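Local coordinates for mandelate racemase/muconate lactonizing protein (Alicyclobacillus acidocaldarius LAA1, PDB 3QLD), which belongs to the mandelate racemase/muconate lactonizing group of the enolase superfamily, whose members pair an alpha/beta-barrel domain with a smaller N-terminal domain, at residues A194-G199 against F219-L224. Numbering follows the deposited sequence.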
loop_
_atom_site.group_PDB
_atom_site.type_symbol
_atom_site.label_atom_id
_atom_site.label_comp_id
_atom_site.label_asym_id
_atom_site.label_seq_id
_atom_site.Cartn_x
_atom_site.Cartn_y
_atom_site.Cartn_z
ATOM N N ALA A 194 -5.430 6.671 -27.919
ATOM C CA ALA A 194 -5.112 5.641 -26.879
ATOM C C ALA A 194 -6.406 5.133 -26.274
ATOM O O ALA A 194 -7.537 5.663 -26.554
ATOM C CB ALA A 194 -4.123 6.188 -25.800
ATOM N N ALA A 195 -6.317 4.045 -25.493
ATOM C CA ALA A 195 -7.547 3.525 -24.903
ATOM C C ALA A 195 -7.312 3.235 -23.411
ATOM O O ALA A 195 -6.209 2.858 -23.019
ATOM C CB ALA A 195 -8.060 2.254 -25.597
ATOM N N ASP A 196 -8.354 3.439 -22.598
ATOM C CA ASP A 196 -8.174 3.184 -21.177
ATOM C C ASP A 196 -9.261 2.231 -20.731
ATOM O O ASP A 196 -10.442 2.518 -20.801
ATOM C CB ASP A 196 -8.157 4.500 -20.405
ATOM C CG ASP A 196 -8.178 4.294 -18.902
ATOM O OD1 ASP A 196 -7.949 3.157 -18.386
ATOM O OD2 ASP A 196 -8.371 5.312 -18.240
ATOM N N ALA A 197 -8.840 1.043 -20.342
ATOM C CA ALA A 197 -9.767 -0.008 -20.006
ATOM C C ALA A 197 -10.196 0.004 -18.534
ATOM O O ALA A 197 -11.162 -0.702 -18.197
ATOM C CB ALA A 197 -9.166 -1.389 -20.346
ATOM N N ASN A 198 -9.461 0.717 -17.680
ATOM C CA ASN A 198 -9.709 0.764 -16.212
ATOM C C ASN A 198 -9.959 -0.646 -15.633
ATOM O O ASN A 198 -10.928 -0.855 -14.897
ATOM C CB ASN A 198 -10.965 1.620 -15.967
ATOM C CG ASN A 198 -11.067 2.105 -14.510
ATOM O OD1 ASN A 198 -10.043 2.319 -13.813
ATOM N ND2 ASN A 198 -12.316 2.304 -14.053
ATOM N N GLY A 199 -9.167 -1.640 -16.016
ATOM C CA GLY A 199 -9.285 -2.998 -15.432
ATOM C C GLY A 199 -10.532 -3.820 -15.715
ATOM O O GLY A 199 -10.834 -4.798 -15.003
ATOM N N PHE A 219 -1.497 2.940 -27.072
ATOM C CA PHE A 219 -1.457 1.955 -25.937
ATOM C C PHE A 219 -2.907 1.652 -25.512
ATOM O O PHE A 219 -3.853 2.358 -25.923
ATOM C CB PHE A 219 -0.653 2.501 -24.721
ATOM C CG PHE A 219 -1.147 3.866 -24.217
ATOM C CD1 PHE A 219 -2.257 3.953 -23.365
ATOM C CD2 PHE A 219 -0.450 5.031 -24.556
ATOM C CE1 PHE A 219 -2.726 5.215 -22.929
ATOM C CE2 PHE A 219 -0.883 6.306 -24.093
ATOM C CZ PHE A 219 -2.012 6.358 -23.259
ATOM N N ILE A 220 -3.050 0.567 -24.716
ATOM C CA ILE A 220 -4.292 0.189 -24.026
ATOM C C ILE A 220 -3.848 0.260 -22.559
ATOM O O ILE A 220 -2.912 -0.440 -22.185
ATOM C CB ILE A 220 -4.799 -1.213 -24.408
ATOM C CG1 ILE A 220 -5.213 -1.244 -25.910
ATOM C CG2 ILE A 220 -6.031 -1.653 -23.452
ATOM C CD1 ILE A 220 -5.490 -2.618 -26.411
ATOM N N GLU A 221 -4.497 1.133 -21.755
ATOM C CA GLU A 221 -4.080 1.314 -20.370
ATOM C C GLU A 221 -4.859 0.369 -19.435
ATOM O O GLU A 221 -6.067 0.187 -19.604
ATOM C CB GLU A 221 -4.423 2.759 -19.981
ATOM C CG GLU A 221 -3.817 3.206 -18.633
ATOM C CD GLU A 221 -3.916 4.713 -18.482
ATOM O OE1 GLU A 221 -4.675 5.353 -19.244
ATOM O OE2 GLU A 221 -3.238 5.255 -17.626
ATOM N N GLN A 222 -4.145 -0.244 -18.488
ATOM C CA GLN A 222 -4.772 -1.065 -17.394
ATOM C C GLN A 222 -5.849 -2.021 -17.877
ATOM O O GLN A 222 -6.997 -1.968 -17.461
ATOM C CB GLN A 222 -5.282 -0.085 -16.309
ATOM C CG GLN A 222 -4.130 0.671 -15.534
ATOM C CD GLN A 222 -3.279 -0.158 -14.540
ATOM O OE1 GLN A 222 -2.085 0.121 -14.354
ATOM N NE2 GLN A 222 -3.867 -1.197 -13.932
ATOM N N PRO A 223 -5.501 -2.956 -18.810
ATOM C CA PRO A 223 -6.514 -3.801 -19.377
ATOM C C PRO A 223 -7.111 -4.767 -18.299
ATOM O O PRO A 223 -8.297 -5.014 -18.291
ATOM C CB PRO A 223 -5.742 -4.618 -20.430
ATOM C CG PRO A 223 -4.357 -4.525 -20.078
ATOM C CD PRO A 223 -4.199 -3.152 -19.488
ATOM N N LEU A 224 -6.259 -5.263 -17.419
ATOM C CA LEU A 224 -6.653 -6.318 -16.464
ATOM C C LEU A 224 -6.699 -5.736 -15.033
ATOM O O LEU A 224 -6.154 -4.667 -14.763
ATOM C CB LEU A 224 -5.671 -7.513 -16.520
ATOM C CG LEU A 224 -5.534 -8.254 -17.890
ATOM C CD1 LEU A 224 -4.507 -9.406 -17.816
ATOM C CD2 LEU A 224 -6.922 -8.713 -18.453
#
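Ala194-Gly199 and Phe219-Leu224 run parallel, and the ends of strands 192-196 and 220-221, adjacent in the TIM-like barrel, pair in register at Ala195-Ile220 and Asp196-Glu221 before both chains continue as loops; a beta-alpha-beta crossover through helix 206-211 links the two strands. Ala195 uses both its backbone polar atoms: its N donates to Phe219 O, and its O accepts from Glu221 N at 2.7 Å. Glu221 O then takes Ala197 N, and beyond the strand ends Gly199 N reaches Gln222 O at 2.6 Å, with an N-H...O angle of 147°. Asp196 and Glu221 leave the same face of the sheet, toward the barrel interior. Glu221 CG is anti to its backbone N (chi1 -169°), and the extended chain carries OE1 to 3.8 Å from Asp196 OD2, the carboxylate planes turned 43° apart. Lys171 forms a salt bridge with Asp196 OD2 and Lys169 with Glu221 OE1, while Asn268 ND2 is hydrogen-bonded to Glu221 OE2. On the same side, Ala194 CB lies over one face of the Phe219 ring, 3.5 Å from its centroid, in a CH-pi contact; Trp295 of strand 293-296 stacks with the same ring. At the C-terminal end of strand 192-196 the chain folds into an Asx turn, in which Asn198 N meets Asp196 OD1 at 3.0 Å from above the carboxylate plane.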